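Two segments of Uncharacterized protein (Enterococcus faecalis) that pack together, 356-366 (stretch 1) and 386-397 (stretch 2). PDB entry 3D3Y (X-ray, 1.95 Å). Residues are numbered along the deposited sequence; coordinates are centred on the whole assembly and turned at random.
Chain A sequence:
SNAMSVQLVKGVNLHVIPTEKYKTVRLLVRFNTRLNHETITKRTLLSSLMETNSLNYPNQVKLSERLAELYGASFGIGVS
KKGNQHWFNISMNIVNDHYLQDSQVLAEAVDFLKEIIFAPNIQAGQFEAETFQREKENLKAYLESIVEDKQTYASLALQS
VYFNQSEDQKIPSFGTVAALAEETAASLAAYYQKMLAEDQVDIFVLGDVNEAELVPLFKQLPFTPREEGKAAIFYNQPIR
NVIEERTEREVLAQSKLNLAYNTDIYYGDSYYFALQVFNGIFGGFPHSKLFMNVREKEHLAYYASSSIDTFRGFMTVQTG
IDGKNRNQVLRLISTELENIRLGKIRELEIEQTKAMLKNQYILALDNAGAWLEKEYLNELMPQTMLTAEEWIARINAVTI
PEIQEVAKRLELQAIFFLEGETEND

Stretch 1 356-366: MLKNQYILALD
Stretch 2, residues 386-397: LTAEEWIARINA

Two helices of one chain lie side by side and run nearly antiparallel, their N-to-C directions 168° apart and their axes 10.2 Å apart at closest approach. The first enters from earlier in the chain and runs from Met356 through the contact; the second begins at Ala388, with Thr387 as its N-cap: in its p rotamer (chi1 70°), OG1 of Thr387 accepts from N of Glu390 at 3.1 Å. Both have ordinary helical backbones, phi near -60° and psi near -45°, with i to i+4 bonds such as Tyr361 N to Leu357 O (3.1 Å) and Ile395 N to Trp391 O (3.0 Å). The register is set by CA of Lys358 opposite CA of Ile392 (6.4 Å) and CA of Ile362 opposite CA of Ala388 (8.0 Å), so ascending numbers in one helix meet descending numbers in the other. Together the stretches bury 522 Å².

The centre is an offset stack of two aromatic rings. Tyr361 (chi1 -178°, chi2 84°) and Trp391 (chi1 -168°, chi2 97°) both leave their backbones in the t rotamer with CA-to-CB toward the partner helix, and their flat rings slide past one another. The tyrosine ring and the indole six-membered ring lie with planes 3° apart and centroids 3.8 Å apart, with CD1 of Tyr361 3.4 Å from CE2 of Trp391. CB of Tyr361 also sits over that indole ring, 3.8 Å from its centroid. The edge of the indole meets the first helix's backbone at Lys358, with CZ3 of Trp391 4.2 Å from CA of Lys358; CH2 of Trp391 also comes 3.8 Å from O of Leu357.

Small Ala388 leaves room for the tyrosine's tip, whose OH comes 3.4 Å from CA of Ala388 at the ring edge. The hydroxyl keeps a polar partner through a water, 2.6 Å from Tyr361 OH and 3.2 Å from O of Leu386. CB of Ala388 also receives CD1 of Leu365 at 3.8 Å.

Branched aliphatics extend the contact: CD1 of Ile392 meets CG1 of the exposed Ile362 at 4.0 Å, and CD1 of Leu357 (m, t) meets CD1 of buried Ile395 (m, m) at 4.1 Å.

Lys358 (m, t, m, t) suits a boundary: its methylenes pack on isoleucines, CG 4.0 Å from CG2 of Ile395 and CD 4.0 Å from CG2 of Ile392, while its NZ donates to OD1 of Asn396 (chi1 -77°) at 2.6 Å. A water accepts from NZ of Lys358 (3.2 Å) and ND2 of Asn396 (3.1 Å), bridging the same pair.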

HETATM    1  N   MSE A 356      -8.029   4.019 -20.770  1.00 34.17           N
HETATM    2  CA  MSE A 356      -7.853   4.608 -19.442  1.00 37.32           C
HETATM    3  C   MSE A 356      -6.782   3.870 -18.639  1.00 34.98           C
HETATM    4  O   MSE A 356      -6.011   4.492 -17.937  1.00 34.03           O
HETATM    5  CB  MSE A 356      -9.187   4.695 -18.679  1.00 36.13           C
HETATM    6  CG  MSE A 356     -10.090   5.810 -19.252  1.00 41.63           C
HETATM    7 SE   MSE A 356     -11.793   5.939 -18.353  0.80 46.34          SE
HETATM    8  CE  MSE A 356     -11.177   6.899 -16.762  1.00 45.87           C
ATOM      9  N   LEU A 357      -6.722   2.547 -18.768  1.00 34.24           N
ATOM     10  CA  LEU A 357      -5.636   1.805 -18.128  1.00 33.83           C
ATOM     11  C   LEU A 357      -4.279   2.231 -18.699  1.00 33.80           C
ATOM     12  O   LEU A 357      -3.355   2.531 -17.931  1.00 33.96           O
ATOM     13  CB  LEU A 357      -5.832   0.282 -18.247  1.00 32.30           C
ATOM     14  CG  LEU A 357      -6.942  -0.306 -17.367  1.00 32.81           C
ATOM     15  CD1 LEU A 357      -7.294  -1.729 -17.804  1.00 31.93           C
ATOM     16  CD2 LEU A 357      -6.604  -0.284 -15.859  1.00 31.66           C
ATOM     17  N   LYS A 358      -4.163   2.288 -20.028  1.00 33.86           N
ATOM     18  CA  LYS A 358      -2.906   2.719 -20.654  1.00 35.35           C
ATOM     19  C   LYS A 358      -2.535   4.123 -20.245  1.00 35.95           C
ATOM     20  O   LYS A 358      -1.400   4.363 -19.875  1.00 36.69           O
ATOM     21  CB  LYS A 358      -2.959   2.636 -22.187  1.00 34.89           C
ATOM     22  CG  LYS A 358      -2.954   1.177 -22.712  1.00 35.54           C
ATOM     23  CD  LYS A 358      -2.957   1.136 -24.232  1.00 36.49           C
ATOM     24  CE  LYS A 358      -4.270   1.658 -24.800  1.00 35.14           C
ATOM     25  NZ  LYS A 358      -4.271   1.324 -26.248  1.00 35.20           N
ATOM     26  N   ASN A 359      -3.488   5.048 -20.302  1.00 37.35           N
ATOM     27  CA  ASN A 359      -3.203   6.441 -19.939  1.00 39.10           C
ATOM     28  C   ASN A 359      -2.644   6.557 -18.512  1.00 38.68           C
ATOM     29  O   ASN A 359      -1.678   7.297 -18.263  1.00 37.79           O
ATOM     30  CB  ASN A 359      -4.451   7.338 -20.095  1.00 40.15           C
ATOM     31  CG  ASN A 359      -4.841   7.585 -21.573  1.00 43.68           C
ATOM     32  OD1 ASN A 359      -4.034   7.407 -22.500  1.00 46.00           O
ATOM     33  ND2 ASN A 359      -6.101   8.000 -21.787  1.00 47.77           N
ATOM     34  N   GLN A 360      -3.260   5.834 -17.581  1.00 38.78           N
ATOM     35  CA  GLN A 360      -2.815   5.862 -16.188  1.00 39.30           C
ATOM     36  C   GLN A 360      -1.405   5.307 -16.013  1.00 38.96           C
ATOM     37  O   GLN A 360      -0.568   5.952 -15.408  1.00 38.74           O
ATOM     38  CB  GLN A 360      -3.838   5.190 -15.268  1.00 39.47           C
ATOM     39  CG  GLN A 360      -5.120   5.990 -15.246  1.00 43.75           C
ATOM     40  CD  GLN A 360      -6.229   5.406 -14.387  1.00 49.96           C
ATOM     41  OE1 GLN A 360      -6.114   4.300 -13.832  1.00 53.63           O
ATOM     42  NE2 GLN A 360      -7.336   6.157 -14.287  1.00 52.16           N
ATOM     43  N   TYR A 361      -1.133   4.136 -16.573  1.00 38.71           N
ATOM     44  CA  TYR A 361       0.199   3.566 -16.551  1.00 39.54           C
ATOM     45  C   TYR A 361       1.243   4.517 -17.138  1.00 40.55           C
ATOM     46  O   TYR A 361       2.265   4.790 -16.502  1.00 41.19           O
ATOM     47  CB  TYR A 361       0.202   2.261 -17.349  1.00 38.59           C
ATOM     48  CG  TYR A 361       1.512   1.515 -17.373  1.00 38.06           C
ATOM     49  CD1 TYR A 361       1.869   0.644 -16.340  1.00 38.41           C
ATOM     50  CD2 TYR A 361       2.369   1.632 -18.460  1.00 36.46           C
ATOM     51  CE1 TYR A 361       3.071  -0.068 -16.397  1.00 37.60           C
ATOM     52  CE2 TYR A 361       3.536   0.937 -18.529  1.00 38.52           C
ATOM     53  CZ  TYR A 361       3.892   0.089 -17.500  1.00 38.54           C
ATOM     54  OH  TYR A 361       5.092  -0.577 -17.604  1.00 37.13           O
ATOM     55  N   ILE A 362       0.998   5.008 -18.354  1.00 41.40           N
ATOM     56  CA  ILE A 362       1.947   5.899 -19.025  1.00 42.36           C
ATOM     57  C   ILE A 362       2.272   7.124 -18.175  1.00 43.90           C
ATOM     58  O   ILE A 362       3.443   7.499 -18.017  1.00 44.13           O
ATOM     59  CB  ILE A 362       1.452   6.300 -20.435  1.00 42.62           C
ATOM     60  CG1 ILE A 362       1.538   5.075 -21.377  1.00 41.74           C
ATOM     61  CG2 ILE A 362       2.246   7.503 -20.991  1.00 41.81           C
ATOM     62  CD1 ILE A 362       0.863   5.246 -22.726  1.00 42.38           C
ATOM     63  N   LEU A 363       1.237   7.725 -17.604  1.00 45.17           N
ATOM     64  CA  LEU A 363       1.397   8.879 -16.717  1.00 46.92           C
ATOM     65  C   LEU A 363       2.489   8.643 -15.659  1.00 47.26           C
ATOM     66  O   LEU A 363       3.336   9.509 -15.427  1.00 46.98           O
ATOM     67  CB  LEU A 363       0.066   9.186 -16.017  1.00 46.80           C
ATOM     68  CG  LEU A 363      -0.351  10.655 -15.970  1.00 49.88           C
ATOM     69  CD1 LEU A 363      -1.399  10.923 -17.067  1.00 52.18           C
ATOM     70  CD2 LEU A 363      -0.890  11.059 -14.594  1.00 50.77           C
ATOM     71  N   ALA A 364       2.468   7.466 -15.036  1.00 48.04           N
ATOM     72  CA  ALA A 364       3.405   7.151 -13.954  1.00 48.65           C
ATOM     73  C   ALA A 364       4.822   6.772 -14.416  1.00 49.23           C
ATOM     74  O   ALA A 364       5.747   6.658 -13.595  1.00 49.01           O
ATOM     75  CB  ALA A 364       2.821   6.101 -13.047  1.00 48.96           C
ATOM     76  N   LEU A 365       5.001   6.613 -15.731  1.00 49.85           N
ATOM     77  CA  LEU A 365       6.321   6.313 -16.316  1.00 50.21           C
ATOM     78  C   LEU A 365       7.379   7.363 -15.968  1.00 50.40           C
ATOM     79  O   LEU A 365       8.584   7.058 -15.937  1.00 50.85           O
ATOM     80  CB  LEU A 365       6.247   6.172 -17.848  1.00 50.26           C
ATOM     81  CG  LEU A 365       5.787   4.848 -18.471  1.00 50.85           C
ATOM     82  CD1 LEU A 365       6.235   4.760 -19.937  1.00 51.38           C
ATOM     83  CD2 LEU A 365       6.308   3.656 -17.690  1.00 51.92           C
ATOM     84  N   ASP A 366       6.926   8.590 -15.709  1.00 49.76           N
ATOM     85  CA  ASP A 366       7.836   9.697 -15.468  1.00 49.56           C
ATOM     86  C   ASP A 366       8.297   9.768 -14.015  1.00 47.99           C
ATOM     87  O   ASP A 366       9.441  10.162 -13.723  1.00 47.85           O
ATOM     88  CB  ASP A 366       7.177  11.015 -15.877  1.00 50.71           C
ATOM     89  CG  ASP A 366       7.295  11.283 -17.363  1.00 53.63           C
ATOM     90  OD1 ASP A 366       7.736  10.366 -18.112  1.00 56.29           O
ATOM     91  OD2 ASP A 366       6.955  12.420 -17.775  1.00 57.96           O
ATOM     92  N   LEU A 386       8.219  -6.678 -16.792  1.00 45.04           N
ATOM     93  CA  LEU A 386       7.679  -6.294 -18.097  1.00 43.44           C
ATOM     94  C   LEU A 386       8.126  -4.880 -18.452  1.00 42.41           C
ATOM     95  O   LEU A 386       8.092  -3.992 -17.611  1.00 42.18           O
ATOM     96  CB  LEU A 386       6.149  -6.433 -18.097  1.00 43.44           C
ATOM     97  CG  LEU A 386       5.502  -7.595 -18.864  1.00 44.42           C
ATOM     98  CD1 LEU A 386       6.347  -8.862 -18.965  1.00 44.57           C
ATOM     99  CD2 LEU A 386       4.134  -7.962 -18.386  1.00 42.84           C
ATOM    100  N   THR A 387       8.575  -4.681 -19.683  1.00 41.27           N
ATOM    101  CA  THR A 387       8.924  -3.344 -20.125  1.00 40.04           C
ATOM    102  C   THR A 387       7.623  -2.577 -20.312  1.00 39.35           C
ATOM    103  O   THR A 387       6.534  -3.167 -20.347  1.00 37.79           O
ATOM    104  CB  THR A 387       9.729  -3.333 -21.432  1.00 40.16           C
ATOM    105  OG1 THR A 387       8.888  -3.737 -22.531  1.00 39.14           O
ATOM    106  CG2 THR A 387      10.938  -4.240 -21.333  1.00 40.48           C
ATOM    107  N   ALA A 388       7.734  -1.262 -20.422  1.00 38.58           N
ATOM    108  CA  ALA A 388       6.554  -0.433 -20.639  1.00 38.72           C
ATOM    109  C   ALA A 388       5.879  -0.823 -21.956  1.00 37.97           C
ATOM    110  O   ALA A 388       4.665  -0.946 -22.001  1.00 38.04           O
ATOM    111  CB  ALA A 388       6.921   1.048 -20.620  1.00 39.13           C
ATOM    112  N   GLU A 389       6.671  -1.027 -23.006  1.00 37.61           N
ATOM    113  CA  GLU A 389       6.160  -1.521 -24.292  1.00 37.76           C
ATOM    114  C   GLU A 389       5.362  -2.844 -24.172  1.00 35.74           C
ATOM    115  O   GLU A 389       4.290  -2.966 -24.758  1.00 34.61           O
ATOM    116  CB  GLU A 389       7.292  -1.647 -25.331  1.00 37.48           C
ATOM    117  CG  GLU A 389       6.844  -2.276 -26.650  1.00 40.15           C
ATOM    118  CD  GLU A 389       7.841  -2.120 -27.811  1.00 42.00           C
ATOM    119  OE1 GLU A 389       9.020  -1.743 -27.585  1.00 46.36           O
ATOM    120  OE2 GLU A 389       7.431  -2.385 -28.973  1.00 47.64           O
ATOM    121  N   GLU A 390       5.874  -3.817 -23.422  1.00 34.31           N
ATOM    122  CA  GLU A 390       5.169  -5.088 -23.277  1.00 34.34           C
ATOM    123  C   GLU A 390       3.920  -4.977 -22.394  1.00 32.91           C
ATOM    124  O   GLU A 390       2.905  -5.632 -22.643  1.00 32.26           O
ATOM    125  CB  GLU A 390       6.097  -6.181 -22.742  1.00 35.33           C
ATOM    126  CG  GLU A 390       5.364  -7.535 -22.449  1.00 39.31           C
ATOM    127  CD  GLU A 390       4.903  -8.298 -23.718  1.00 42.73           C
ATOM    128  OE1 GLU A 390       5.309  -7.903 -24.829  1.00 44.76           O
ATOM    129  OE2 GLU A 390       4.155  -9.309 -23.605  1.00 45.63           O
ATOM    130  N   TRP A 391       3.994  -4.138 -21.370  1.00 31.86           N
ATOM    131  CA  TRP A 391       2.837  -3.893 -20.500  1.00 32.42           C
ATOM    132  C   TRP A 391       1.671  -3.395 -21.357  1.00 31.71           C
ATOM    133  O   TRP A 391       0.562  -3.945 -21.317  1.00 30.96           O
ATOM    134  CB  TRP A 391       3.202  -2.884 -19.392  1.00 32.95           C
ATOM    135  CG  TRP A 391       2.169  -2.802 -18.320  1.00 32.77           C
ATOM    136  CD1 TRP A 391       2.171  -3.458 -17.114  1.00 33.75           C
ATOM    137  CD2 TRP A 391       0.950  -2.042 -18.363  1.00 34.86           C
ATOM    138  NE1 TRP A 391       1.028  -3.144 -16.402  1.00 35.81           N
ATOM    139  CE2 TRP A 391       0.261  -2.282 -17.142  1.00 32.94           C
ATOM    140  CE3 TRP A 391       0.389  -1.171 -19.303  1.00 32.86           C
ATOM    141  CZ2 TRP A 391      -0.960  -1.670 -16.830  1.00 36.83           C
ATOM    142  CZ3 TRP A 391      -0.848  -0.566 -18.996  1.00 34.86           C
ATOM    143  CH2 TRP A 391      -1.505  -0.820 -17.770  1.00 34.15           C
ATOM    144  N   ILE A 392       1.945  -2.364 -22.148  1.00 31.86           N
ATOM    145  CA  ILE A 392       0.956  -1.780 -23.062  1.00 32.62           C
ATOM    146  C   ILE A 392       0.426  -2.796 -24.091  1.00 32.50           C
ATOM    147  O   ILE A 392      -0.782  -2.874 -24.335  1.00 32.27           O
ATOM    148  CB  ILE A 392       1.547  -0.515 -23.765  1.00 32.82           C
ATOM    149  CG1 ILE A 392       1.588   0.654 -22.781  1.00 34.60           C
ATOM    150  CG2 ILE A 392       0.732  -0.110 -25.028  1.00 33.23           C
ATOM    151  CD1 ILE A 392       2.733   1.628 -23.026  1.00 40.11           C
ATOM    152  N   ALA A 393       1.324  -3.570 -24.689  1.00 31.76           N
ATOM    153  CA  ALA A 393       0.919  -4.633 -25.610  1.00 31.77           C
ATOM    154  C   ALA A 393      -0.047  -5.643 -24.932  1.00 32.26           C
ATOM    155  O   ALA A 393      -1.066  -6.071 -25.509  1.00 31.99           O
ATOM    156  CB  ALA A 393       2.147  -5.341 -26.151  1.00 31.45           C
ATOM    157  N   ARG A 394       0.260  -6.002 -23.695  1.00 31.47           N
ATOM    158  CA  ARG A 394      -0.571  -6.976 -23.002  1.00 31.51           C
ATOM    159  C   ARG A 394      -1.949  -6.408 -22.672  1.00 32.13           C
ATOM    160  O   ARG A 394      -2.965  -7.115 -22.843  1.00 32.70           O
ATOM    161  CB  ARG A 394       0.152  -7.553 -21.787  1.00 30.17           C
ATOM    162  CG  ARG A 394       1.178  -8.606 -22.231  1.00 30.95           C
ATOM    163  CD  ARG A 394       1.865  -9.235 -21.058  1.00 28.87           C
ATOM    164  NE  ARG A 394       2.908 -10.161 -21.492  1.00 29.36           N
ATOM    165  CZ  ARG A 394       3.386 -11.143 -20.721  1.00 30.12           C
ATOM    166  NH1 ARG A 394       2.896 -11.331 -19.493  1.00 28.71           N
ATOM    167  NH2 ARG A 394       4.319 -11.945 -21.182  1.00 27.94           N
ATOM    168  N   ILE A 395      -2.012  -5.139 -22.252  1.00 31.81           N
ATOM    169  CA  ILE A 395      -3.333  -4.483 -22.128  1.00 31.73           C
ATOM    170  C   ILE A 395      -4.123  -4.484 -23.445  1.00 32.81           C
ATOM    171  O   ILE A 395      -5.315  -4.878 -23.498  1.00 32.20           O
ATOM    172  CB  ILE A 395      -3.214  -3.038 -21.548  1.00 32.62           C
ATOM    173  CG1 ILE A 395      -2.800  -3.112 -20.069  1.00 31.85           C
ATOM    174  CG2 ILE A 395      -4.549  -2.296 -21.649  1.00 31.00           C
ATOM    175  CD1 ILE A 395      -3.899  -3.704 -19.108  1.00 36.17           C
ATOM    176  N   ASN A 396      -3.460  -4.052 -24.514  1.00 33.37           N
ATOM    177  CA  ASN A 396      -4.070  -4.056 -25.856  1.00 34.16           C
ATOM    178  C   ASN A 396      -4.608  -5.411 -26.336  1.00 34.41           C
ATOM    179  O   ASN A 396      -5.612  -5.458 -27.029  1.00 34.44           O
ATOM    180  CB  ASN A 396      -3.099  -3.477 -26.891  1.00 33.72           C
ATOM    181  CG  ASN A 396      -3.016  -1.969 -26.834  1.00 34.84           C
ATOM    182  OD1 ASN A 396      -4.003  -1.267 -26.540  1.00 34.26           O
ATOM    183  ND2 ASN A 396      -1.843  -1.454 -27.111  1.00 35.13           N
ATOM    184  N   ALA A 397      -3.950  -6.504 -25.940  1.00 34.78           N
ATOM    185  CA  ALA A 397      -4.273  -7.834 -26.454  1.00 35.15           C
ATOM    186  C   ALA A 397      -5.393  -8.565 -25.711  1.00 34.51           C
ATOM    187  O   ALA A 397      -5.812  -9.658 -26.149  1.00 34.67           O
ATOM    188  CB  ALA A 397      -3.010  -8.720 -26.511  1.00 35.23           C
TER
HETATM  189  O   HOH W   1      -1.517   1.546 -27.892  1.00 40.82           O
HETATM  190  O   HOH W   2       5.665  -2.585 -15.981  1.00 50.98           O